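Long-range contacts in RNA-dependent RNA polymerase (PDB 6DX5), which probably copies viral RNA in its full-length form and carries, in the portion crystallised, a viral OTU cysteine protease domain with deubiquitinase activity: residues N137-I142 and P163-I168; F42-F47 and A177-N182; K19-D24 and D148-D153; N12-M17 and V154-T159; K57-G62 and E130-A135. One frame throughout, in Å; residues are numbered along the deposited sequence.

From the N terminus, strand 13-16 opens the widest connection: contact 4 pairs it with 154-159, near the end of the strand whose beginning meets the loop 19-24 in contact 3, so contact 3 falls entirely within contact 4. Helix 37-47 then opens contact 2, which is closed only by strand 174-180 and therefore crosses contacts 3 and 4. Contact 5, between helices 53-66 and 126-136, is enclosed by contacts 2, 3 and 4. Contact 1 follows it in series, pairing strands 140-145 and 166-171; it lies within contact 2 and crosses 3 and 4. Contacts 1 and 4 each pair two neighbouring strands of the sheet, contacts 2 and 5 join helices to it and to each other, and contact 3 fixes an outlying loop.

Contact 1 (N137-I142 and P163-I168); sequences NVTIVI and PRAFNI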
# COMPACT_ATOMS: atom_id res chain seq x y z
N ASN A 137 9.71 14.76 11.91
CA ASN A 137 10.76 13.85 12.38
C ASN A 137 10.26 12.89 13.47
O ASN A 137 10.88 12.75 14.52
CB ASN A 137 11.99 14.63 12.89
CG ASN A 137 13.17 13.74 13.13
OD1 ASN A 137 13.28 12.65 12.51
ND2 ASN A 137 14.07 14.16 14.00
N VAL A 138 9.10 12.26 13.24
CA VAL A 138 8.53 11.32 14.19
C VAL A 138 8.22 10.04 13.45
O VAL A 138 8.28 9.98 12.22
CB VAL A 138 7.25 11.82 14.89
CG1 VAL A 138 7.54 13.03 15.71
CG2 VAL A 138 6.09 12.07 13.87
N THR A 139 7.88 9.01 14.23
CA THR A 139 7.43 7.74 13.72
C THR A 139 5.92 7.59 13.92
O THR A 139 5.41 7.79 15.04
CB THR A 139 8.19 6.62 14.40
OG1 THR A 139 9.57 6.80 14.08
CG2 THR A 139 7.75 5.25 13.88
N ILE A 140 5.22 7.23 12.86
CA ILE A 140 3.78 6.98 12.94
C ILE A 140 3.56 5.52 12.57
O ILE A 140 4.08 5.06 11.53
CB ILE A 140 2.98 7.92 12.02
CG1 ILE A 140 3.23 9.32 12.43
CG2 ILE A 140 1.43 7.66 12.13
CD1 ILE A 140 2.71 10.38 11.39
N VAL A 141 2.82 4.80 13.41
CA VAL A 141 2.49 3.40 13.18
C VAL A 141 1.01 3.30 12.87
O VAL A 141 0.20 3.85 13.62
CB VAL A 141 2.86 2.54 14.39
CG1 VAL A 141 2.59 1.13 14.09
CG2 VAL A 141 4.33 2.78 14.77
N ILE A 142 0.65 2.62 11.78
CA ILE A 142 -0.74 2.44 11.38
C ILE A 142 -1.06 0.96 11.58
O ILE A 142 -0.49 0.10 10.90
CB ILE A 142 -1.01 2.83 9.93
CG1 ILE A 142 -0.45 4.22 9.59
CG2 ILE A 142 -2.53 2.75 9.66
CD1 ILE A 142 -1.24 5.31 10.14
N PRO A 163 6.95 1.75 21.09
CA PRO A 163 6.68 2.56 22.29
C PRO A 163 7.17 4.01 22.17
O PRO A 163 6.71 4.89 22.93
CB PRO A 163 7.40 1.79 23.42
CG PRO A 163 8.36 0.90 22.74
CD PRO A 163 7.77 0.57 21.40
N ARG A 164 8.02 4.32 21.19
CA ARG A 164 8.50 5.66 20.95
C ARG A 164 7.81 6.31 19.74
O ARG A 164 8.28 7.32 19.22
CB ARG A 164 10.01 5.62 20.79
CG ARG A 164 10.76 5.39 22.10
CD ARG A 164 11.25 6.74 22.66
NE ARG A 164 12.29 7.34 21.82
CZ ARG A 164 12.51 8.66 21.70
NH1 ARG A 164 11.74 9.52 22.37
NH2 ARG A 164 13.48 9.11 20.91
N ALA A 165 6.71 5.74 19.27
CA ALA A 165 6.03 6.19 18.07
C ALA A 165 4.61 6.67 18.39
O ALA A 165 4.10 6.48 19.49
CB ALA A 165 5.98 5.05 17.05
N PHE A 166 3.97 7.30 17.42
CA PHE A 166 2.57 7.67 17.52
C PHE A 166 1.79 6.57 16.84
O PHE A 166 2.02 6.30 15.66
CB PHE A 166 2.34 9.04 16.89
CG PHE A 166 3.11 10.13 17.59
CD1 PHE A 166 2.61 10.71 18.75
CD2 PHE A 166 4.40 10.46 17.18
CE1 PHE A 166 3.33 11.66 19.45
CE2 PHE A 166 5.13 11.42 17.85
CZ PHE A 166 4.61 12.04 18.99
N ASN A 167 0.92 5.90 17.58
CA ASN A 167 0.28 4.68 17.11
C ASN A 167 -1.17 5.02 16.76
O ASN A 167 -1.90 5.60 17.58
CB ASN A 167 0.31 3.57 18.18
CG ASN A 167 1.68 2.96 18.35
OD1 ASN A 167 2.08 2.06 17.59
ND2 ASN A 167 2.44 3.48 19.32
N ILE A 168 -1.59 4.62 15.56
CA ILE A 168 -2.94 4.93 15.11
C ILE A 168 -3.55 3.63 14.64
O ILE A 168 -2.86 2.80 14.06
CB ILE A 168 -2.86 6.00 14.00
CG1 ILE A 168 -2.31 7.29 14.64
CG2 ILE A 168 -4.20 6.18 13.28
CD1 ILE A 168 -2.41 8.46 13.79
O HOH W 1 8.46 9.15 17.15
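Phe166 and Val138 meet beside two neighbouring parallel strand segments, 140-142 and 166-168, whose axes approach to 4.7 Å. The aromatic side chain can be followed outward. Its CB lies 3.8 Å from Thr139 O. CG is anti to the carbonyl carbon (chi1 -62°), beside the backbone N; the same oxygen sits at the ring edge, near its plane, with CD2 the nearest ring carbon. Further out, CE2 reaches Val138 CG1 at 3.6 Å, the valine side chain crossing that of Phe166 at about a right angle. At the tip, CZ lies against Phe46, whose ring meets that of Phe166 edge-to-face.

Behind the ring, Phe166 N gives a nearly straight bond to Thr139 O (2.8 Å, 175° at the hydrogen). The parallel ladder goes on as Val141 N bonds to Phe166 O and Ile168 N to Val141 O. Ahead of these bonds, one water joins the two chains, accepting from Thr139 N and donating to Arg164 O.

Val141 projects from the other face of the sheet, where its CG2 packs 3.6 Å from Ala165 CB. The side chains of Val141 and Asn167 run side by side, Asn167 OD1 lying against Val141 CB while it accepts from Trp143 NE1; Asn167 ND2 donates to Val162 O.

Residues 163-166 line one of the sites occupied by dithiothreitol, probably from the crystallisation liquor. Helix 37-47 packs on the Ile140, Phe166 and Ile168 side, and strands 151-157 and 174-180 extend the sheet beyond 140-145 and 166-171 respectively.

Contact 2 (F42-F47 and A177-N182); sequences FAYLFF and ALKLIN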
# COMPACT_ATOMS: atom_id res chain seq x y z
N PHE A 42 -4.06 11.87 14.75
CA PHE A 42 -2.68 12.30 14.99
C PHE A 42 -2.68 13.55 15.86
O PHE A 42 -1.91 13.64 16.83
CB PHE A 42 -1.93 12.51 13.64
CG PHE A 42 -0.48 12.83 13.84
CD1 PHE A 42 0.43 11.83 14.11
CD2 PHE A 42 -0.04 14.14 13.82
CE1 PHE A 42 1.79 12.13 14.32
CE2 PHE A 42 1.31 14.47 14.05
CZ PHE A 42 2.23 13.45 14.29
N ALA A 43 -3.58 14.50 15.62
CA ALA A 43 -3.58 15.68 16.48
C ALA A 43 -3.83 15.29 17.95
O ALA A 43 -3.25 15.89 18.88
CB ALA A 43 -4.63 16.68 15.96
N TYR A 44 -4.66 14.29 18.19
CA TYR A 44 -4.90 13.91 19.58
C TYR A 44 -3.61 13.42 20.24
O TYR A 44 -3.30 13.81 21.37
CB TYR A 44 -5.98 12.84 19.67
CG TYR A 44 -6.16 12.44 21.12
CD1 TYR A 44 -6.99 13.18 21.97
CD2 TYR A 44 -5.50 11.35 21.63
CE1 TYR A 44 -7.15 12.82 23.32
CE2 TYR A 44 -5.67 10.97 22.98
CZ TYR A 44 -6.49 11.71 23.81
OH TYR A 44 -6.65 11.30 25.12
N LEU A 45 -2.83 12.57 19.54
CA LEU A 45 -1.60 12.06 20.15
C LEU A 45 -0.54 13.14 20.23
O LEU A 45 0.18 13.24 21.23
CB LEU A 45 -1.02 10.89 19.36
CG LEU A 45 -1.96 9.70 19.31
CD1 LEU A 45 -1.40 8.57 18.43
CD2 LEU A 45 -2.18 9.24 20.75
N PHE A 46 -0.42 13.95 19.18
CA PHE A 46 0.72 14.82 19.07
C PHE A 46 0.51 16.11 19.85
O PHE A 46 1.45 16.61 20.49
CB PHE A 46 1.00 15.12 17.59
CG PHE A 46 2.38 15.76 17.34
CD1 PHE A 46 3.54 15.01 17.50
CD2 PHE A 46 2.48 17.08 16.95
CE1 PHE A 46 4.81 15.59 17.30
CE2 PHE A 46 3.74 17.66 16.70
CZ PHE A 46 4.91 16.92 16.89
N PHE A 47 -0.69 16.71 19.76
CA PHE A 47 -1.00 17.99 20.42
C PHE A 47 -2.01 17.84 21.57
O PHE A 47 -2.50 18.86 22.08
CB PHE A 47 -1.59 19.01 19.42
CG PHE A 47 -0.65 19.44 18.30
CD1 PHE A 47 0.55 20.10 18.58
CD2 PHE A 47 -0.99 19.21 16.97
CE1 PHE A 47 1.42 20.51 17.54
CE2 PHE A 47 -0.13 19.63 15.94
CZ PHE A 47 1.07 20.29 16.23
N ALA A 177 -7.00 7.04 17.63
CA ALA A 177 -5.68 7.11 18.27
C ALA A 177 -5.48 5.92 19.19
O ALA A 177 -6.46 5.35 19.70
CB ALA A 177 -5.55 8.41 19.06
N LEU A 178 -4.21 5.52 19.41
CA LEU A 178 -3.84 4.46 20.37
C LEU A 178 -2.81 4.99 21.36
O LEU A 178 -1.84 5.63 20.95
CB LEU A 178 -3.22 3.24 19.69
CG LEU A 178 -4.09 2.41 18.74
CD1 LEU A 178 -3.28 1.36 18.06
CD2 LEU A 178 -5.27 1.79 19.53
N LYS A 179 -3.00 4.75 22.65
CA LYS A 179 -1.95 5.01 23.64
C LYS A 179 -1.51 3.70 24.26
O LYS A 179 -2.34 2.83 24.56
CB LYS A 179 -2.42 5.97 24.71
CG LYS A 179 -2.52 7.37 24.13
CD LYS A 179 -2.77 8.39 25.17
CE LYS A 179 -2.39 9.78 24.62
NZ LYS A 179 -2.84 10.88 25.56
N LEU A 180 -0.21 3.56 24.42
CA LEU A 180 0.32 2.33 24.98
C LEU A 180 -0.02 2.25 26.46
O LEU A 180 0.09 3.24 27.19
CB LEU A 180 1.83 2.29 24.76
CG LEU A 180 2.56 0.96 24.68
CD1 LEU A 180 2.02 0.06 23.62
CD2 LEU A 180 4.00 1.24 24.37
N ILE A 181 -0.45 1.06 26.91
CA ILE A 181 -0.89 0.91 28.30
C ILE A 181 0.28 1.05 29.27
O ILE A 181 0.14 1.64 30.35
CB ILE A 181 -1.61 -0.44 28.49
CG1 ILE A 181 -2.93 -0.50 27.73
CG2 ILE A 181 -1.89 -0.70 29.95
CD1 ILE A 181 -3.56 -1.91 27.81
N ASN A 182 1.46 0.52 28.91
CA ASN A 182 2.57 0.46 29.88
C ASN A 182 3.03 1.85 30.34
O ASN A 182 3.38 2.04 31.51
CB ASN A 182 3.73 -0.34 29.30
CG ASN A 182 3.62 -1.83 29.60
OD1 ASN A 182 2.80 -2.25 30.44
ND2 ASN A 182 4.44 -2.64 28.93
O HOH W 2 -2.78 13.03 24.10
O HOH W 3 -5.18 9.98 26.52
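Leu45 and Ala177 form the apolar centre where helix 37-47 rests on strand 174-180, the leucine CG lying 3.8 Å from the Ala177 CB. Leu45 CG is anti to its own carbonyl carbon (chi1 -62°), and from there the branch ending in CD2 reaches over the strand, 3.6 Å from Leu178 O and 3.9 Å from Lys179 CG. In Tyr44, one residue earlier, CG is anti to the backbone N (chi1 178°), which carries the ring out beside the strand with CD2 3.9 Å from Ala177 CB, so the alanine methyl touches two successive helix residues at once.

Lys179 completes the contact by stretching out: beyond CG the chain is extended, and it crosses the Tyr44 side chain at about a right angle, with NZ 3.8 Å from Tyr44 CE2. The ammonium group reaches the helix through water. One water accepts from Lys179 NZ and donates to Tyr44 O; this water also lies over one ring face, toward the rim. A second, at the ring edge and in its plane, accepts from NZ; its very short approach to Tyr44 OH is doubtful.

This is helix-on-sheet packing of an alpha/beta fold. Helix 37-47 is probably the equivalent of the helix that bears the nucleophile at its N-terminal end in papain-like cysteine proteases.

Contact 3 (K19-D24 and D148-D153); sequences KIAIPD and DMKVLD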
# COMPACT_ATOMS: atom_id res chain seq x y z
N LYS A 19 1.30 -10.27 14.74
CA LYS A 19 -0.14 -10.39 14.91
C LYS A 19 -0.45 -10.33 16.40
O LYS A 19 0.06 -11.12 17.19
CB LYS A 19 -0.67 -11.66 14.25
CG LYS A 19 -0.48 -11.58 12.70
CD LYS A 19 -1.68 -12.04 11.89
CE LYS A 19 -1.93 -13.54 12.11
NZ LYS A 19 -3.13 -14.05 11.40
N ILE A 20 -1.27 -9.36 16.76
CA ILE A 20 -1.56 -9.00 18.13
C ILE A 20 -3.06 -8.72 18.24
O ILE A 20 -3.77 -8.60 17.23
CB ILE A 20 -0.70 -7.79 18.54
CG1 ILE A 20 0.77 -8.17 18.63
CG2 ILE A 20 -1.03 -7.32 19.87
CD1 ILE A 20 1.67 -6.95 18.82
N ALA A 21 -3.55 -8.72 19.48
CA ALA A 21 -4.78 -8.05 19.84
C ALA A 21 -4.43 -6.65 20.37
O ALA A 21 -3.75 -6.53 21.40
CB ALA A 21 -5.50 -8.86 20.91
N ILE A 22 -4.94 -5.61 19.71
CA ILE A 22 -4.69 -4.21 20.14
C ILE A 22 -5.09 -3.94 21.59
O ILE A 22 -4.29 -3.32 22.32
CB ILE A 22 -5.38 -3.20 19.20
CG1 ILE A 22 -4.70 -3.18 17.82
CG2 ILE A 22 -5.33 -1.78 19.78
CD1 ILE A 22 -3.20 -3.13 17.89
N PRO A 23 -6.26 -4.38 22.10
CA PRO A 23 -6.62 -4.00 23.49
C PRO A 23 -5.70 -4.59 24.56
O PRO A 23 -5.71 -4.10 25.69
CB PRO A 23 -8.06 -4.51 23.63
CG PRO A 23 -8.58 -4.62 22.21
CD PRO A 23 -7.37 -5.14 21.48
N ASP A 24 -4.89 -5.61 24.24
CA ASP A 24 -3.91 -6.13 25.20
C ASP A 24 -2.70 -5.21 25.42
O ASP A 24 -1.97 -5.44 26.39
CB ASP A 24 -3.37 -7.50 24.77
CG ASP A 24 -4.45 -8.61 24.66
OD1 ASP A 24 -4.23 -9.54 23.84
OD2 ASP A 24 -5.49 -8.58 25.37
N ASP A 148 -13.15 -6.78 15.30
CA ASP A 148 -12.87 -7.18 16.67
C ASP A 148 -11.47 -6.77 17.16
O ASP A 148 -10.96 -7.34 18.13
CB ASP A 148 -13.06 -8.69 16.81
CG ASP A 148 -12.13 -9.50 15.90
OD1 ASP A 148 -11.03 -9.02 15.57
OD2 ASP A 148 -12.48 -10.64 15.52
N MET A 149 -10.81 -5.83 16.48
CA MET A 149 -9.54 -5.21 16.89
C MET A 149 -8.34 -6.16 16.85
O MET A 149 -7.30 -5.85 17.42
CB MET A 149 -9.67 -4.55 18.27
CG MET A 149 -10.56 -3.31 18.30
SD MET A 149 -9.84 -1.78 17.55
CE MET A 149 -8.52 -1.38 18.66
N LYS A 150 -8.44 -7.32 16.18
CA LYS A 150 -7.28 -8.16 15.86
C LYS A 150 -6.55 -7.59 14.66
O LYS A 150 -7.19 -7.21 13.66
CB LYS A 150 -7.68 -9.60 15.52
CG LYS A 150 -8.44 -10.42 16.55
CD LYS A 150 -7.98 -10.21 17.96
CE LYS A 150 -8.85 -9.22 18.62
NZ LYS A 150 -8.36 -8.56 19.82
N VAL A 151 -5.22 -7.55 14.74
CA VAL A 151 -4.40 -6.90 13.73
C VAL A 151 -4.39 -7.72 12.45
O VAL A 151 -4.19 -8.95 12.47
CB VAL A 151 -2.97 -6.69 14.25
CG1 VAL A 151 -2.09 -6.05 13.15
CG2 VAL A 151 -2.98 -5.79 15.45
N LEU A 152 -4.60 -7.05 11.31
CA LEU A 152 -4.40 -7.71 10.01
C LEU A 152 -2.97 -7.49 9.52
O LEU A 152 -2.31 -8.43 9.10
CB LEU A 152 -5.40 -7.18 8.97
CG LEU A 152 -6.91 -7.31 9.22
CD1 LEU A 152 -7.73 -6.22 8.50
CD2 LEU A 152 -7.30 -8.64 8.73
N ASP A 153 -2.50 -6.24 9.53
CA ASP A 153 -1.09 -5.96 9.29
C ASP A 153 -0.83 -4.54 9.78
O ASP A 153 -1.74 -3.86 10.26
CB ASP A 153 -0.70 -6.15 7.81
CG ASP A 153 -1.67 -5.46 6.86
OD1 ASP A 153 -2.30 -6.16 6.01
OD2 ASP A 153 -1.81 -4.22 6.98
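Ile22 is the main apolar residue that loop 19-24 presses against segment 148-153. Its CG2 meets the Met149 CE methyl at 3.4 Å, tighter than usual carbon packing, while CD1 lies 3.6 Å from Val151 CG2. Both partners cross the isoleucine at about a right angle. Met149 reaches it by folding: the chain is bent at chi2 and chi3 (-74° and -67°), which curls CE back toward Ile22. The methionine CB meanwhile lies 4.0 Å from Pro23 CD.

Two backbone bonds frame these side chains around a single bridge between Ala21 and Lys150. Val151 N donates to Ile20 O at 3.1 Å, and Ile22 N to Met149 O at 3.3 Å, both close to straight.

One step further out, Asp148 shapes the chain that offers these groups. Its OD1 accepts from Lys150 N at 3.2 Å, an Asx turn, and Met149 within it has a positive phi. Trp143 and Val145 of strand 140-145 touch Ile22, and Trp143 also touches Val151. At the far end of the segment, Asp153 OD1 forms a salt bridge with Arg170 of the second subunit.

Past the bridge the strand turns a corner, and Leu152 and Asp153 together face Asn144, a classic beta bulge. The loop is thus fastened to the sheet just ahead of an irregularity in strand 151-157.

Contact 4 (N12-M17 and V154-T159); sequences NLYTSM and VQKFGT
Tyr14 and Lys156 are a hydrogen-bonded pair of the antiparallel ladder between strands 13-16 and 154-157, whose axes come within 4.6 Å of each other. Tyr14 N donates to Lys156 O at 2.8 Å, and Lys156 N returns a bond to Tyr14 O. Ser16 N bonds to Val154 O at one end of the ladder and Gly158 N to Asn12 O at the other. Leu13 with Phe157 and Thr15 with Gln155 are the non-hydrogen-bonded pairs. Gly158 has a phi of 110°, a conformation in which a beta carbon would be jammed against the preceding carbonyl oxygen.

On one side of the sheet, Leu13 and Phe157 run side by side, pointing the same way. The leucine CD1 makes a CH-pi contact over one face of the phenylalanine ring, 4.0 Å from its centroid and offset toward the rim.

On the other side, CG of Tyr14 is anti to the carbonyl carbon (chi1 -58°), beside the backbone N, and the ring runs out past Gly158 toward Thr159. Lys156 O lies at its ring edge, CD1 and CE1 are each 3.4 Å from Gly158 O, and OH is 3.6 Å from Thr159 CG2. Lys156 bends at chi3 and chi4, and its NZ donates to Gly158 O at 2.6 Å from well off the carbonyl axis. That ammonium group also bonds to Asp160 O and makes a cation-pi contact with Trp6.

Helix 126-136 packs on Phe157 through Ala129, Glu130 and Ala133. Strand 7-10 flanks 13-16 on its outer side, and strand 140-145 flanks 151-157 on the inner.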
# COMPACT_ATOMS: atom_id res chain seq x y z
N ASN A 12 11.67 5.19 4.05
CA ASN A 12 11.27 5.48 5.43
C ASN A 12 9.98 4.75 5.82
O ASN A 12 9.23 5.21 6.68
CB ASN A 12 11.10 7.01 5.61
CG ASN A 12 11.09 7.45 7.06
OD1 ASN A 12 11.93 7.02 7.85
ND2 ASN A 12 10.11 8.30 7.43
N LEU A 13 9.66 3.61 5.19
CA LEU A 13 8.39 2.92 5.40
C LEU A 13 8.63 1.43 5.64
O LEU A 13 9.28 0.75 4.83
CB LEU A 13 7.44 3.10 4.21
CG LEU A 13 6.19 2.23 4.05
CD1 LEU A 13 5.16 2.32 5.21
CD2 LEU A 13 5.52 2.56 2.73
N TYR A 14 8.10 0.93 6.75
CA TYR A 14 8.31 -0.44 7.21
C TYR A 14 6.98 -1.15 7.38
O TYR A 14 5.93 -0.53 7.60
CB TYR A 14 9.08 -0.50 8.56
CG TYR A 14 10.42 0.17 8.48
CD1 TYR A 14 10.51 1.56 8.60
CD2 TYR A 14 11.59 -0.57 8.25
CE1 TYR A 14 11.72 2.19 8.51
CE2 TYR A 14 12.81 0.06 8.15
CZ TYR A 14 12.87 1.44 8.26
OH TYR A 14 14.06 2.11 8.15
N THR A 15 7.04 -2.46 7.28
CA THR A 15 5.88 -3.29 7.48
C THR A 15 6.29 -4.47 8.34
O THR A 15 7.48 -4.76 8.52
CB THR A 15 5.29 -3.75 6.13
OG1 THR A 15 4.13 -4.57 6.36
CG2 THR A 15 6.34 -4.54 5.32
N SER A 16 5.28 -5.13 8.90
CA SER A 16 5.48 -6.27 9.76
C SER A 16 4.21 -7.12 9.77
O SER A 16 3.09 -6.61 9.65
CB SER A 16 5.86 -5.83 11.18
OG SER A 16 6.31 -6.94 11.93
N MET A 17 4.41 -8.42 9.90
CA MET A 17 3.30 -9.35 10.03
C MET A 17 3.13 -9.85 11.46
O MET A 17 2.55 -10.91 11.68
CB MET A 17 3.47 -10.52 9.05
CG MET A 17 4.90 -10.80 8.59
SD MET A 17 4.95 -11.94 7.16
CE MET A 17 4.58 -10.82 5.81
N VAL A 154 0.43 -4.12 9.70
CA VAL A 154 0.82 -2.85 10.31
C VAL A 154 1.97 -2.27 9.51
O VAL A 154 2.84 -3.00 9.05
CB VAL A 154 1.17 -3.05 11.80
CG1 VAL A 154 2.19 -4.11 11.94
CG2 VAL A 154 1.64 -1.76 12.42
N GLN A 155 1.92 -0.94 9.27
CA GLN A 155 2.97 -0.15 8.64
C GLN A 155 3.45 0.90 9.62
O GLN A 155 2.72 1.34 10.53
CB GLN A 155 2.49 0.57 7.39
CG GLN A 155 1.84 -0.26 6.36
CD GLN A 155 0.32 -0.14 6.40
OE1 GLN A 155 -0.27 0.96 6.16
NE2 GLN A 155 -0.34 -1.27 6.71
N LYS A 156 4.68 1.33 9.39
CA LYS A 156 5.39 2.28 10.26
C LYS A 156 6.16 3.25 9.35
O LYS A 156 6.96 2.82 8.54
CB LYS A 156 6.32 1.50 11.19
CG LYS A 156 7.26 2.24 12.13
CD LYS A 156 7.82 1.17 13.08
CE LYS A 156 9.34 0.95 13.02
NZ LYS A 156 10.14 2.17 12.84
N PHE A 157 5.85 4.53 9.44
CA PHE A 157 6.63 5.57 8.79
C PHE A 157 7.61 6.09 9.82
O PHE A 157 7.17 6.59 10.86
CB PHE A 157 5.74 6.69 8.29
CG PHE A 157 4.76 6.26 7.25
CD1 PHE A 157 5.08 6.38 5.90
CD2 PHE A 157 3.50 5.79 7.58
CE1 PHE A 157 4.19 6.01 4.91
CE2 PHE A 157 2.60 5.42 6.58
CZ PHE A 157 2.96 5.55 5.25
N GLY A 158 8.90 5.93 9.56
CA GLY A 158 9.91 6.30 10.53
C GLY A 158 10.59 5.09 11.13
O GLY A 158 10.14 3.95 10.98
N THR A 159 11.70 5.35 11.83
CA THR A 159 12.58 4.30 12.35
C THR A 159 12.46 4.03 13.85
O THR A 159 13.16 3.15 14.34
CB THR A 159 14.04 4.67 12.09
OG1 THR A 159 14.30 5.94 12.69
CG2 THR A 159 14.31 4.71 10.60

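Contact 5 (K57-G62 and E130-A135); sequences KGTALG and EMLASA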
# COMPACT_ATOMS: atom_id res chain seq x y z
N LYS A 57 -3.24 18.98 9.35
CA LYS A 57 -3.45 18.96 7.92
C LYS A 57 -2.54 20.00 7.24
O LYS A 57 -1.89 19.70 6.23
CB LYS A 57 -4.91 19.26 7.62
CG LYS A 57 -5.25 19.22 6.11
CD LYS A 57 -6.81 19.28 5.88
CE LYS A 57 -7.10 19.24 4.34
NZ LYS A 57 -8.52 19.47 3.91
N GLY A 58 -2.54 21.24 7.75
CA GLY A 58 -1.70 22.30 7.18
C GLY A 58 -0.23 21.92 7.19
O GLY A 58 0.51 22.23 6.27
N THR A 59 0.21 21.19 8.23
CA THR A 59 1.58 20.72 8.28
C THR A 59 1.87 19.76 7.14
O THR A 59 2.87 19.91 6.43
CB THR A 59 1.85 20.10 9.64
OG1 THR A 59 1.60 21.11 10.62
CG2 THR A 59 3.32 19.57 9.76
N ALA A 60 0.97 18.81 6.93
CA ALA A 60 1.18 17.80 5.90
C ALA A 60 1.23 18.45 4.53
O ALA A 60 2.16 18.20 3.76
CB ALA A 60 0.07 16.74 5.96
N LEU A 61 0.28 19.33 4.23
CA LEU A 61 0.23 19.93 2.90
C LEU A 61 1.37 20.92 2.69
O LEU A 61 1.91 21.04 1.57
CB LEU A 61 -1.11 20.61 2.67
CG LEU A 61 -2.31 19.77 2.20
CD1 LEU A 61 -2.40 18.45 2.91
CD2 LEU A 61 -3.60 20.56 2.41
N GLY A 62 1.75 21.68 3.72
CA GLY A 62 2.87 22.60 3.54
C GLY A 62 4.16 21.83 3.29
O GLY A 62 4.97 22.21 2.44
N GLU A 130 2.90 9.67 5.80
CA GLU A 130 4.26 9.76 5.34
C GLU A 130 4.79 11.19 5.44
O GLU A 130 5.96 11.41 5.81
CB GLU A 130 4.31 9.25 3.90
CG GLU A 130 5.60 9.51 3.21
CD GLU A 130 5.68 8.87 1.81
OE1 GLU A 130 4.62 8.69 1.13
OE2 GLU A 130 6.84 8.49 1.43
N MET A 131 3.96 12.17 5.10
CA MET A 131 4.40 13.56 5.10
C MET A 131 4.69 14.02 6.52
O MET A 131 5.72 14.64 6.79
CB MET A 131 3.31 14.43 4.47
CG MET A 131 3.09 14.08 2.95
SD MET A 131 1.67 14.98 2.33
CE MET A 131 1.42 14.15 0.69
N LEU A 132 3.75 13.71 7.44
CA LEU A 132 3.87 14.13 8.82
C LEU A 132 5.10 13.51 9.47
O LEU A 132 5.79 14.18 10.24
CB LEU A 132 2.62 13.68 9.58
CG LEU A 132 1.38 14.48 9.18
CD1 LEU A 132 0.12 13.82 9.84
CD2 LEU A 132 1.62 15.92 9.71
N ALA A 133 5.38 12.23 9.16
CA ALA A 133 6.53 11.57 9.76
C ALA A 133 7.83 12.29 9.38
O ALA A 133 8.68 12.56 10.24
CB ALA A 133 6.59 10.10 9.32
N SER A 134 7.96 12.66 8.10
CA SER A 134 9.14 13.40 7.66
C SER A 134 9.08 14.85 8.13
O SER A 134 10.09 15.40 8.59
CB SER A 134 9.26 13.35 6.14
OG SER A 134 9.43 12.01 5.70
N ALA A 135 7.92 15.51 7.98
CA ALA A 135 7.85 16.92 8.38
C ALA A 135 8.23 17.09 9.84
O ALA A 135 8.97 18.00 10.18
CB ALA A 135 6.43 17.47 8.16
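Leu132 lays its CD2 methyl against both Thr59 and Ala60 of the facing helix, 4.0 Å from Thr59 CG2 and 4.1 Å from Ala60 CB. The leucine CG is anti to its carbonyl carbon (chi1 -71°) and itself lies 4.1 Å from the same alanine methyl, so both CG and CD2 of the leucine rest on Ala60. The Thr59 and Leu132 side chains cross at about a right angle.

In Thr59 it is the methyl that turns to the interface: CG2 is anti to the backbone N and touches Ala135 CB at 4.1 Å as well as the leucine. The hydroxyl is used within its own helix, bonded to Thr55 O one turn back.

One residue before Leu132, Met131 takes a different route. Its chain is extended beyond CG, and SD lies 3.6 Å from Ala60 O, a van der Waals contact. Closer to the backbones, Ala60 CB and Met131 CB are 4.2 Å apart. The small alanine lets the main chains come near at this point, the Ala60 and Met131 CA atoms lying 5.4 Å from each other.

The interface is almost wholly apolar. Around it, Tyr63 of the same helix as Ala60 lies against Met131 and Ala135, Tyr113 of helix 103-117 also touches Met131, and Phe38 and Phe42 of helix 37-47 close on Leu132.

Helices 53-66 and 126-136 thus pack nearly perpendicularly, with segment axes 8.5 Å apart at an angle of 85°, in the helical part of the OTU protease fold that lies alongside its sheet.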